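Local coordinates for structural polyprotein, VP3 (Israeli acute paralysis virus, PDB 5CDD) that probably serves as a structural component of the virion, one of the jelly-roll subunits that build the capsid shell of this honeybee virus, at residues P96-S101 / P122-A127; T136-I141 / W263-V268. All blocks are in the same frame, centred on the assembly; numbering follows the deposited sequence.

Contact 1 (P96-S101 / P122-A127)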
# COMPACT_ATOMS: atom_id res chain seq x y z
N PRO B 96 -0.56 46.33 24.20
CA PRO B 96 0.80 46.69 24.60
C PRO B 96 0.82 47.55 25.87
O PRO B 96 -0.21 48.10 26.26
CB PRO B 96 1.32 47.46 23.39
CG PRO B 96 0.57 46.87 22.26
CD PRO B 96 -0.82 46.76 22.82
N CYS B 97 1.98 47.67 26.50
CA CYS B 97 2.09 48.47 27.71
C CYS B 97 2.26 49.94 27.35
O CYS B 97 2.94 50.27 26.38
CB CYS B 97 3.28 48.00 28.55
SG CYS B 97 3.17 48.51 30.28
N TYR B 98 1.64 50.82 28.13
CA TYR B 98 1.71 52.25 27.86
C TYR B 98 2.33 53.07 29.00
O TYR B 98 2.72 54.22 28.79
CB TYR B 98 0.31 52.79 27.56
CG TYR B 98 -0.69 52.53 28.66
CD1 TYR B 98 -0.68 53.29 29.83
CD2 TYR B 98 -1.64 51.51 28.55
CE1 TYR B 98 -1.59 53.04 30.86
CE2 TYR B 98 -2.54 51.25 29.58
CZ TYR B 98 -2.51 52.02 30.73
OH TYR B 98 -3.40 51.77 31.74
N SER B 99 2.41 52.48 30.18
CA SER B 99 2.98 53.18 31.33
C SER B 99 4.37 52.67 31.69
O SER B 99 4.63 51.47 31.65
CB SER B 99 2.05 53.04 32.54
OG SER B 99 1.91 51.68 32.91
N LYS B 100 5.25 53.60 32.04
CA LYS B 100 6.61 53.26 32.43
C LYS B 100 7.14 54.25 33.45
O LYS B 100 6.61 55.35 33.60
CB LYS B 100 7.53 53.26 31.20
CG LYS B 100 7.77 54.62 30.60
CD LYS B 100 8.62 54.53 29.35
CE LYS B 100 8.70 55.88 28.64
NZ LYS B 100 9.36 55.77 27.32
N SER B 101 8.18 53.83 34.16
CA SER B 101 8.82 54.66 35.17
C SER B 101 10.30 54.71 34.82
O SER B 101 10.85 53.74 34.31
CB SER B 101 8.63 54.05 36.56
OG SER B 101 9.31 54.81 37.54
N PRO B 122 -0.20 40.90 32.86
CA PRO B 122 -0.06 39.66 32.08
C PRO B 122 -0.26 39.77 30.56
O PRO B 122 0.54 39.22 29.79
CB PRO B 122 -1.05 38.70 32.75
CG PRO B 122 -2.02 39.62 33.45
CD PRO B 122 -1.13 40.70 33.99
N CYS B 123 -1.29 40.48 30.10
CA CYS B 123 -1.50 40.59 28.66
C CYS B 123 -0.47 41.50 27.99
O CYS B 123 -0.08 41.27 26.84
CB CYS B 123 -2.92 41.10 28.35
SG CYS B 123 -3.21 42.84 28.71
N GLU B 124 -0.04 42.54 28.70
CA GLU B 124 0.96 43.46 28.16
C GLU B 124 2.31 42.76 28.08
O GLU B 124 3.12 43.04 27.19
CB GLU B 124 1.08 44.70 29.05
CG GLU B 124 -0.22 45.45 29.29
CD GLU B 124 -0.03 46.69 30.15
OE1 GLU B 124 0.57 46.57 31.23
OE2 GLU B 124 -0.50 47.77 29.75
N TYR B 125 2.54 41.84 29.01
CA TYR B 125 3.78 41.08 29.09
C TYR B 125 3.90 40.12 27.90
O TYR B 125 4.99 39.92 27.36
CB TYR B 125 3.81 40.30 30.41
CG TYR B 125 5.10 39.58 30.74
CD1 TYR B 125 5.37 38.31 30.23
CD2 TYR B 125 6.05 40.16 31.58
CE1 TYR B 125 6.55 37.63 30.55
CE2 TYR B 125 7.23 39.50 31.91
CZ TYR B 125 7.47 38.23 31.39
OH TYR B 125 8.63 37.58 31.72
N VAL B 126 2.77 39.55 27.50
CA VAL B 126 2.74 38.62 26.38
C VAL B 126 2.88 39.34 25.04
O VAL B 126 3.67 38.93 24.18
CB VAL B 126 1.42 37.81 26.38
CG1 VAL B 126 1.32 36.94 25.13
CG2 VAL B 126 1.34 36.95 27.62
N ALA B 127 2.12 40.41 24.85
CA ALA B 127 2.15 41.18 23.62
C ALA B 127 3.55 41.65 23.24
O ALA B 127 3.84 41.92 22.08
CB ALA B 127 1.22 42.39 23.73
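Glu124 reaches from helix 122-127 to the loop at Pro96 and Cys97 and meets it with its carboxylate. CG stands anti to its carbonyl carbon (chi1 -56°) and CD anti to CA (chi2 -179°), the chain being extended beyond CG. Where the carboxylate lies is told by its contacts: OE2 is 3.4 Å from Cys97 CA and 3.5 Å from Pro96 O. OE1 lies toward the Cys97 side chain, 3.4 Å from its SG. Beyond this, Glu124 OE2 comes within 4.0 Å of CE2 of Tyr98, whose ring plane is 76° from that of the carboxylate; the approach is oblique. Three residues down the helix, Ala127 adds a lighter touch, its CB 4.3 Å from Pro96 N. The polar atoms of Glu124 and Tyr98 find hydrogen-bond or salt-bridge partners outside the two segments. Glu124 OE2 forms a salt bridge with Lys262, while OE1 pairs with Lys66 and accepts the N-H of Ala121, just ahead of the helix. Tyr98 OH bonds His67, and its ring receives Lys66 in a cation-pi contact. The buried site thus fits the loop between strands 90-92 and 101-106 against helix 122-127, with strands 64-72 and 255-265 supplying lysines and helix 56-60 packing on Cys123 and Val126.

Contact 2 (T136-I141 / W263-V268)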
# COMPACT_ATOMS: atom_id res chain seq x y z
N THR B 136 -9.67 42.11 21.98
CA THR B 136 -10.74 42.85 22.64
C THR B 136 -10.20 43.21 24.01
O THR B 136 -9.98 42.34 24.85
CB THR B 136 -12.01 41.99 22.80
OG1 THR B 136 -12.54 41.67 21.51
CG2 THR B 136 -13.06 42.73 23.60
N MET B 137 -9.97 44.50 24.24
CA MET B 137 -9.44 44.96 25.51
C MET B 137 -10.53 45.08 26.57
O MET B 137 -11.58 45.68 26.34
CB MET B 137 -8.74 46.30 25.34
CG MET B 137 -7.57 46.24 24.37
SD MET B 137 -6.47 44.85 24.71
CE MET B 137 -5.86 45.29 26.34
N CYS B 138 -10.27 44.50 27.74
CA CYS B 138 -11.22 44.53 28.83
C CYS B 138 -10.68 45.30 30.02
O CYS B 138 -9.51 45.16 30.39
CB CYS B 138 -11.58 43.11 29.26
SG CYS B 138 -12.29 42.13 27.93
N TYR B 139 -11.54 46.13 30.61
CA TYR B 139 -11.17 46.95 31.75
C TYR B 139 -12.26 46.90 32.81
O TYR B 139 -13.44 47.04 32.49
CB TYR B 139 -10.96 48.40 31.30
CG TYR B 139 -9.93 48.56 30.20
CD1 TYR B 139 -8.57 48.57 30.50
CD2 TYR B 139 -10.31 48.67 28.87
CE1 TYR B 139 -7.61 48.69 29.50
CE2 TYR B 139 -9.36 48.80 27.85
CZ TYR B 139 -8.01 48.81 28.18
OH TYR B 139 -7.06 48.92 27.18
N ARG B 140 -11.88 46.69 34.06
CA ARG B 140 -12.84 46.67 35.15
C ARG B 140 -12.54 47.87 36.04
O ARG B 140 -11.44 48.00 36.56
CB ARG B 140 -12.74 45.38 35.96
CG ARG B 140 -13.75 45.28 37.10
CD ARG B 140 -13.94 43.83 37.54
NE ARG B 140 -12.71 43.23 38.06
CZ ARG B 140 -12.30 43.32 39.33
NH1 ARG B 140 -13.02 43.99 40.21
NH2 ARG B 140 -11.17 42.75 39.70
N ILE B 141 -13.54 48.73 36.21
CA ILE B 141 -13.39 49.93 37.02
C ILE B 141 -14.18 49.82 38.32
O ILE B 141 -15.41 49.77 38.32
CB ILE B 141 -13.86 51.16 36.23
CG1 ILE B 141 -13.09 51.21 34.90
CG2 ILE B 141 -13.64 52.43 37.04
CD1 ILE B 141 -13.58 52.29 33.96
N TRP B 263 -6.98 43.45 31.03
CA TRP B 263 -6.74 42.12 30.47
C TRP B 263 -7.34 42.08 29.07
O TRP B 263 -8.08 42.99 28.69
CB TRP B 263 -7.35 41.03 31.38
CG TRP B 263 -8.83 40.87 31.29
CD1 TRP B 263 -9.52 40.08 30.42
CD2 TRP B 263 -9.82 41.51 32.12
NE1 TRP B 263 -10.88 40.19 30.65
CE2 TRP B 263 -11.08 41.06 31.68
CE3 TRP B 263 -9.75 42.43 33.18
CZ2 TRP B 263 -12.28 41.50 32.27
CZ3 TRP B 263 -10.94 42.86 33.77
CH2 TRP B 263 -12.18 42.39 33.31
N ALA B 264 -7.00 41.05 28.29
CA ALA B 264 -7.50 40.95 26.93
C ALA B 264 -8.24 39.65 26.61
O ALA B 264 -8.07 38.64 27.30
CB ALA B 264 -6.35 41.14 25.95
N GLU B 265 -9.05 39.69 25.56
CA GLU B 265 -9.81 38.53 25.12
C GLU B 265 -9.81 38.50 23.60
O GLU B 265 -9.55 39.52 22.97
CB GLU B 265 -11.24 38.60 25.65
CG GLU B 265 -11.34 38.93 27.12
CD GLU B 265 -12.75 38.80 27.66
OE1 GLU B 265 -13.70 39.17 26.94
OE2 GLU B 265 -12.90 38.34 28.81
N ASP B 266 -10.12 37.35 23.02
CA ASP B 266 -10.14 37.20 21.57
C ASP B 266 -8.79 37.68 21.05
O ASP B 266 -8.71 38.43 20.07
CB ASP B 266 -11.27 38.02 20.96
CG ASP B 266 -12.62 37.67 21.54
OD1 ASP B 266 -12.97 36.47 21.54
OD2 ASP B 266 -13.34 38.59 22.00
N VAL B 267 -7.73 37.23 21.71
CA VAL B 267 -6.37 37.62 21.37
C VAL B 267 -5.77 36.83 20.22
O VAL B 267 -5.99 35.63 20.08
CB VAL B 267 -5.43 37.47 22.58
CG1 VAL B 267 -4.02 37.89 22.21
CG2 VAL B 267 -5.95 38.30 23.74
N VAL B 268 -5.01 37.53 19.39
CA VAL B 268 -4.31 36.94 18.26
C VAL B 268 -3.05 37.78 18.07
O VAL B 268 -3.11 39.00 18.10
CB VAL B 268 -5.15 36.96 16.97
CG1 VAL B 268 -6.46 36.26 17.19
CG2 VAL B 268 -5.40 38.38 16.52
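The indole of Trp263 carries Cys138 over one face: CB stands 3.5 Å from the centroid of the five-membered ring and 24° off its normal, a CH-pi contact offset toward the rim. SG sits more obliquely, 4.2 Å from the same centroid, and adds a sulfur-aromatic contact. Two groups lie at the ring edge, near its plane. Arg140 CB meets CZ3 of Trp263 at 3.8 Å, and on the pyrrole side Trp263 NE1 gives a weak hydrogen bond of 3.3 Å to Glu265 OE2, in its own segment. CG of Trp263 stands between its backbone N and carbonyl carbon (chi1 76°); the lie of the ring beyond it is fixed by Cys138 CB over the face and Arg140 CB at the edge. Cys138 SG also touches the carboxylate end of Glu265, whose OE1 pairs with Arg204. The strands are joined by two antiparallel hydrogen-bonded pairs: Thr136 with Glu265, and Cys138 with Trp263, each bonded N to O in both directions. The non-hydrogen-bonded pair between them, Met137 and Ala264, directs its side chains to the other face, where Met137 SD lies 3.9 Å from Ala264 CB. At the corner of the second segment, Asp266 adopts left-handed backbone angles, and its side chain runs beside that of Thr136; OG1 donates to the anti lone pair of OD2 at 3.2 Å. The short strands 136-141 and 263-265 meet at 140°, a strongly twisted pairing. Strand 132-144 also bonds strand 202-205, which places it inside the sheet, and the order 64-72, 255-265, 132-144, 202-205 matches the BIDG sheet of the picornavirus-like jelly roll, with this contact as its I-D pairing.

Overall arrangement
Contact 1 is wholly buried, about 3 Å from the chain centre to its own centre, whereas contact 2 lies about 10 Å out and is only partly buried. Their centres are about 13 Å apart, and they adjoin where Cys123 packs on Trp263 and Ala264. Helix 122-127 is followed in the chain by strand 132-144, and Lys262, next to the second segment of contact 2, is a partner of the acid in contact 1. The chemistry differs accordingly: a loop-helix junction built round one carboxylate, burying 202 Å², against a strand pairing with a backbone ladder and a cysteine-indole contact, burying 432 Å².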